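Local coordinates for penicillin binding protein 2X (Streptococcus thermophilus, PDB 5U47), which probably forms the peptide cross-links between glycan strands of septal peptidoglycan, and belongs to the enzymes that beta-lactams inactivate by acylation, at residues E239-I244 with K551-N556; I244-T249 with V545-P550. The protein carries 1 engineered substitution. All coordinates share one frame; numbering follows the deposited sequence.

Overall arrangement
Interaction 1 lies at the surface and interaction 2 is buried; their centres are about 9 Å apart and they share Ile244. Interaction 2 pairs strands 245-252 and 541-548, which are neighbours in a five-stranded antiparallel sheet; interaction 1 joins the chain just before the first strand, the end of helix 224-241, to the loop that follows the second. Val547 connects the two contacts: Val547 CG1 lies 3.8 Å from Trp553 CZ3, and Val547 CG2 lies 3.8 Å from Thr241 OG1. Strand 503-510, at one outer edge of this sheet, carries what is probably the K(T/S)G-type motif of this family, which would place the active site at that edge. Strand 526-534 separates it from the strand pair of interaction 2.

Interaction 1 (E239-I244 with K551-N556)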
loop_
_atom_site.group_PDB
_atom_site.type_symbol
_atom_site.label_atom_id
_atom_site.label_comp_id
_atom_site.label_asym_id
_atom_site.label_seq_id
_atom_site.Cartn_x
_atom_site.Cartn_y
_atom_site.Cartn_z
ATOM N N GLU A 239 2.771 15.734 17.515
ATOM C CA GLU A 239 2.956 16.896 18.389
ATOM C C GLU A 239 3.523 16.433 19.730
ATOM O O GLU A 239 4.419 17.054 20.268
ATOM C CB GLU A 239 1.648 17.641 18.598
ATOM C CG GLU A 239 1.146 18.307 17.333
ATOM C CD GLU A 239 -0.273 18.846 17.444
ATOM O OE1 GLU A 239 -0.913 18.707 18.525
ATOM O OE2 GLU A 239 -0.744 19.406 16.428
ATOM N N GLN A 240 3.021 15.320 20.242
ATOM C CA GLN A 240 3.499 14.776 21.523
ATOM C C GLN A 240 4.914 14.204 21.493
ATOM O O GLN A 240 5.680 14.388 22.435
ATOM C CB GLN A 240 2.601 13.639 21.978
ATOM C CG GLN A 240 1.233 14.012 22.504
ATOM C CD GLN A 240 0.519 12.764 22.991
ATOM O OE1 GLN A 240 0.360 11.803 22.242
ATOM N NE2 GLN A 240 0.112 12.760 24.253
ATOM N N THR A 241 5.242 13.481 20.423
ATOM C CA THR A 241 6.542 12.796 20.313
ATOM C C THR A 241 7.657 13.620 19.667
ATOM O O THR A 241 8.821 13.515 20.072
ATOM C CB THR A 241 6.414 11.487 19.496
ATOM O OG1 THR A 241 5.944 11.777 18.172
ATOM C CG2 THR A 241 5.458 10.524 20.150
ATOM N N LYS A 242 7.291 14.447 18.687
ATOM C CA LYS A 242 8.255 15.200 17.863
ATOM C C LYS A 242 9.305 14.250 17.256
ATOM O O LYS A 242 10.513 14.529 17.282
ATOM C CB LYS A 242 8.966 16.336 18.616
ATOM C CG LYS A 242 8.089 17.429 19.206
ATOM C CD LYS A 242 7.658 17.107 20.628
ATOM C CE LYS A 242 7.070 18.344 21.281
ATOM N NZ LYS A 242 6.542 18.030 22.632
ATOM N N GLY A 243 8.836 13.113 16.743
ATOM C CA GLY A 243 9.716 12.151 16.099
ATOM C C GLY A 243 10.074 12.641 14.708
ATOM O O GLY A 243 9.373 13.496 14.140
ATOM N N ILE A 244 11.158 12.098 14.158
ATOM C CA ILE A 244 11.585 12.451 12.810
ATOM C C ILE A 244 10.668 11.821 11.764
ATOM O O ILE A 244 10.537 12.340 10.674
ATOM C CB ILE A 244 13.072 12.140 12.551
ATOM C CG1 ILE A 244 13.356 10.638 12.534
ATOM C CG2 ILE A 244 13.926 12.834 13.621
ATOM C CD1 ILE A 244 14.778 10.309 12.110
ATOM N N LYS A 551 11.690 13.000 20.245
ATOM C CA LYS A 551 12.376 13.909 21.177
ATOM C C LYS A 551 11.898 13.663 22.597
ATOM O O LYS A 551 12.694 13.695 23.531
ATOM C CB LYS A 551 12.111 15.389 20.868
ATOM C CG LYS A 551 13.161 16.114 20.044
ATOM C CD LYS A 551 13.216 15.654 18.612
ATOM C CE LYS A 551 14.240 16.465 17.832
ATOM N NZ LYS A 551 14.405 15.956 16.442
ATOM N N THR A 552 10.587 13.462 22.734
ATOM C CA THR A 552 9.926 13.219 24.011
ATOM C C THR A 552 9.230 11.881 23.885
ATOM O O THR A 552 8.522 11.650 22.893
ATOM C CB THR A 552 8.865 14.311 24.305
ATOM O OG1 THR A 552 9.436 15.609 24.132
ATOM C CG2 THR A 552 8.327 14.196 25.732
ATOM N N TRP A 553 9.433 10.984 24.855
ATOM C CA TRP A 553 8.801 9.658 24.778
ATOM C C TRP A 553 8.280 9.093 26.094
ATOM O O TRP A 553 8.889 9.242 27.135
ATOM C CB TRP A 553 9.746 8.611 24.167
ATOM C CG TRP A 553 9.033 7.299 24.054
ATOM C CD1 TRP A 553 9.240 6.167 24.796
ATOM C CD2 TRP A 553 7.919 7.030 23.216
ATOM N NE1 TRP A 553 8.337 5.194 24.436
ATOM C CE2 TRP A 553 7.514 5.701 23.466
ATOM C CE3 TRP A 553 7.228 7.778 22.262
ATOM C CZ2 TRP A 553 6.460 5.116 22.802
ATOM C CZ3 TRP A 553 6.175 7.195 21.596
ATOM C CH2 TRP A 553 5.805 5.871 21.860
ATOM N N ASN A 554 7.155 8.403 25.985
ATOM C CA ASN A 554 6.525 7.707 27.079
ATOM C C ASN A 554 5.578 6.720 26.398
ATOM O O ASN A 554 4.880 7.097 25.464
ATOM C CB ASN A 554 5.758 8.705 27.952
ATOM C CG ASN A 554 5.136 8.066 29.171
ATOM O OD1 ASN A 554 4.570 6.970 29.108
ATOM N ND2 ASN A 554 5.205 8.770 30.286
ATOM N N ASN A 555 5.546 5.472 26.848
ATOM C CA ASN A 555 4.643 4.488 26.233
ATOM C C ASN A 555 3.181 4.922 26.230
ATOM O O ASN A 555 2.427 4.522 25.355
ATOM C CB ASN A 555 4.814 3.098 26.850
ATOM C CG ASN A 555 6.046 2.376 26.326
ATOM O OD1 ASN A 555 6.527 2.657 25.227
ATOM N ND2 ASN A 555 6.542 1.419 27.094
ATOM N N ASN A 556 2.802 5.764 27.188
ATOM C CA ASN A 556 1.450 6.299 27.275
ATOM C C ASN A 556 1.039 7.052 26.016
ATOM O O ASN A 556 -0.163 7.200 25.752
ATOM C CB ASN A 556 1.323 7.248 28.477
ATOM C CG ASN A 556 1.512 6.539 29.812
ATOM O OD1 ASN A 556 1.406 5.319 29.895
ATOM N ND2 ASN A 556 1.803 7.306 30.865
#
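Lys551 and Lys242 meet through their CB atoms, 4.0 Å apart, where the C-terminal end of helix 224-241 meets the loop between strand 541-548 and helix 558-572 of the penicillin-binding transpeptidase domain. Lys242 leaves the helix with positive phi (53°). From that CB contact the Lys551 chain runs on past the carbonyl of Lys242: Lys551 CG is still 4.1 Å from Lys242 O, and the bend at chi2 (69°) places Lys551 CD only 3.2 Å from the same oxygen. Lys551 NZ then comes within 4.2 Å of Ile244 CG2, an approach without a polar bond.

A backbone hydrogen bond runs from Thr552 N to Thr241 O, 3.2 Å long and essentially straight at hydrogen (179°). Thr552 O also receives a weak C-H...O contact from Thr241 CA, while Thr552 CB rests on the carbonyl oxygen of Gln240.

The two branches of Thr241 do different work. OG1 turns back to hydrogen-bond Phe237 O within the helix and receives a weak bond from Gly243 N. CG2, anti to the carbonyl carbon, lies side by side with Trp553. Thr241 CG2 meets the Trp553 indole at its edge, in the plane of the ring, near CE3 and 3.7 Å from Trp553 CZ3.

Interaction 2 (I244-T249 with V545-P550); sequences INASAT and VTVQEP
Asn245 and Gln548 cross with their amide planes almost perpendicular, 84° apart. Asn245 ND2 donates to Gln548 OE1 over 3.0 Å; the acceptor lies near the plane of the Asn245 amide, whereas the donor stands well above the carbonyl plane of Gln548. The other Gln548 branch, NE2, donates to Glu549 OE2, an oxygen that also forms a salt bridge with Lys520. The Ile244 side chain slants across those of Gln548 and Glu549: Ile244 CG1 lies 4.1 Å from Gln548 CG, and Ile244 CD1 is 3.6 Å from Glu549 OE2.

On the face that carries Asn245 and Gln548, Ser247 OG and Thr546 OG1 come together at 2.6 Å. In each residue the oxygen sits between the backbone N and the carbonyl carbon (chi1 67° and 76°). A water joins Thr546 OG1 to Asn245 OD1, to which it donates.

These are neighbouring strands of the antiparallel sheet in the transpeptidase domain; the short segments 245-249 and 545-548 approach to 4.5 Å between axes. Ser247 and Thr546 form a hydrogen-bonded pair, linked N to O in both directions. The flanking non-hydrogen-bonded pairs turn to the other face: Ala246 CB lies 4.2 Å from Val547 CB, and Ala248 CB 4.1 Å from Val545 CG2. There Met234 of helix 224-241 packs on both alanines.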
loop_
_atom_site.group_PDB
_atom_site.type_symbol
_atom_site.label_atom_id
_atom_site.label_comp_id
_atom_site.label_asym_id
_atom_site.label_seq_id
_atom_site.Cartn_x
_atom_site.Cartn_y
_atom_site.Cartn_z
ATOM N N ILE A 244 11.158 12.098 14.158
ATOM C CA ILE A 244 11.585 12.451 12.810
ATOM C C ILE A 244 10.668 11.821 11.764
ATOM O O ILE A 244 10.537 12.340 10.674
ATOM C CB ILE A 244 13.072 12.140 12.551
ATOM C CG1 ILE A 244 13.356 10.638 12.534
ATOM C CG2 ILE A 244 13.926 12.834 13.621
ATOM C CD1 ILE A 244 14.778 10.309 12.110
ATOM N N ASN A 245 10.048 10.691 12.104
ATOM C CA ASN A 245 9.064 10.062 11.216
ATOM C C ASN A 245 8.158 9.146 12.015
ATOM O O ASN A 245 8.423 8.858 13.178
ATOM C CB ASN A 245 9.714 9.352 10.005
ATOM C CG ASN A 245 10.481 8.110 10.377
ATOM O OD1 ASN A 245 9.929 7.185 10.968
ATOM N ND2 ASN A 245 11.762 8.063 9.994
ATOM N N ALA A 246 7.049 8.739 11.416
ATOM C CA ALA A 246 6.131 7.840 12.088
ATOM C C ALA A 246 5.219 7.210 11.055
ATOM O O ALA A 246 5.106 7.713 9.927
ATOM C CB ALA A 246 5.310 8.587 13.142
ATOM N N SER A 247 4.576 6.105 11.444
ATOM C CA SER A 247 3.641 5.430 10.580
ATOM C C SER A 247 2.561 4.780 11.429
ATOM O O SER A 247 2.770 4.491 12.599
ATOM C CB SER A 247 4.344 4.372 9.749
ATOM O OG SER A 247 4.796 3.330 10.591
ATOM N N ALA A 248 1.412 4.561 10.813
ATOM C CA ALA A 248 0.282 3.880 11.442
ATOM C C ALA A 248 -0.568 3.241 10.371
ATOM O O ALA A 248 -0.908 3.914 9.369
ATOM C CB ALA A 248 -0.549 4.848 12.225
ATOM N N THR A 249 -0.927 1.971 10.579
ATOM C CA THR A 249 -1.763 1.244 9.660
ATOM C C THR A 249 -2.759 0.372 10.404
ATOM O O THR A 249 -2.415 -0.276 11.399
ATOM C CB THR A 249 -0.903 0.368 8.715
ATOM O OG1 THR A 249 -0.054 1.214 7.931
ATOM C CG2 THR A 249 -1.756 -0.438 7.768
ATOM N N VAL A 545 1.805 0.770 14.823
ATOM C CA VAL A 545 2.270 2.151 14.891
ATOM C C VAL A 545 3.750 2.188 15.171
ATOM O O VAL A 545 4.235 1.391 15.983
ATOM C CB VAL A 545 1.518 2.910 16.007
ATOM C CG1 VAL A 545 1.985 4.356 16.109
ATOM C CG2 VAL A 545 0.027 2.853 15.755
ATOM N N THR A 546 4.466 3.099 14.501
ATOM C CA THR A 546 5.892 3.288 14.706
ATOM C C THR A 546 6.208 4.788 14.750
ATOM O O THR A 546 5.504 5.586 14.161
ATOM C CB THR A 546 6.761 2.671 13.575
ATOM O OG1 THR A 546 6.710 3.497 12.397
ATOM C CG2 THR A 546 6.320 1.227 13.226
ATOM N N VAL A 547 7.252 5.141 15.488
ATOM C CA VAL A 547 7.776 6.490 15.563
ATOM C C VAL A 547 9.291 6.353 15.759
ATOM O O VAL A 547 9.754 5.603 16.640
ATOM C CB VAL A 547 7.129 7.352 16.684
ATOM C CG1 VAL A 547 7.306 6.726 18.048
ATOM C CG2 VAL A 547 7.703 8.766 16.669
ATOM N N GLN A 548 10.055 7.042 14.914
ATOM C CA GLN A 548 11.494 7.006 14.973
ATOM C C GLN A 548 12.037 8.265 15.647
ATOM O O GLN A 548 11.640 9.392 15.321
ATOM C CB GLN A 548 12.100 6.842 13.571
ATOM C CG GLN A 548 13.621 6.715 13.578
ATOM C CD GLN A 548 14.235 6.392 12.227
ATOM O OE1 GLN A 548 13.551 6.004 11.302
ATOM N NE2 GLN A 548 15.553 6.563 12.120
ATOM N N GLU A 549 12.952 8.037 16.590
ATOM C CA GLU A 549 13.658 9.081 17.326
ATOM C C GLU A 549 12.767 10.190 17.882
ATOM O O GLU A 549 12.932 11.360 17.548
ATOM C CB GLU A 549 14.779 9.652 16.462
ATOM C CG GLU A 549 15.811 8.607 16.073
ATOM C CD GLU A 549 16.791 9.091 15.019
ATOM O OE1 GLU A 549 17.328 10.201 15.169
ATOM O OE2 GLU A 549 17.043 8.342 14.045
ATOM N N PRO A 550 11.808 9.815 18.740
ATOM C CA PRO A 550 10.974 10.807 19.382
ATOM C C PRO A 550 11.805 11.672 20.347
ATOM O O PRO A 550 12.576 11.121 21.131
ATOM C CB PRO A 550 9.969 9.964 20.163
ATOM C CG PRO A 550 10.683 8.687 20.446
ATOM C CD PRO A 550 11.526 8.449 19.230
HETATM O O HOH W 1 8.825 4.811 11.497
#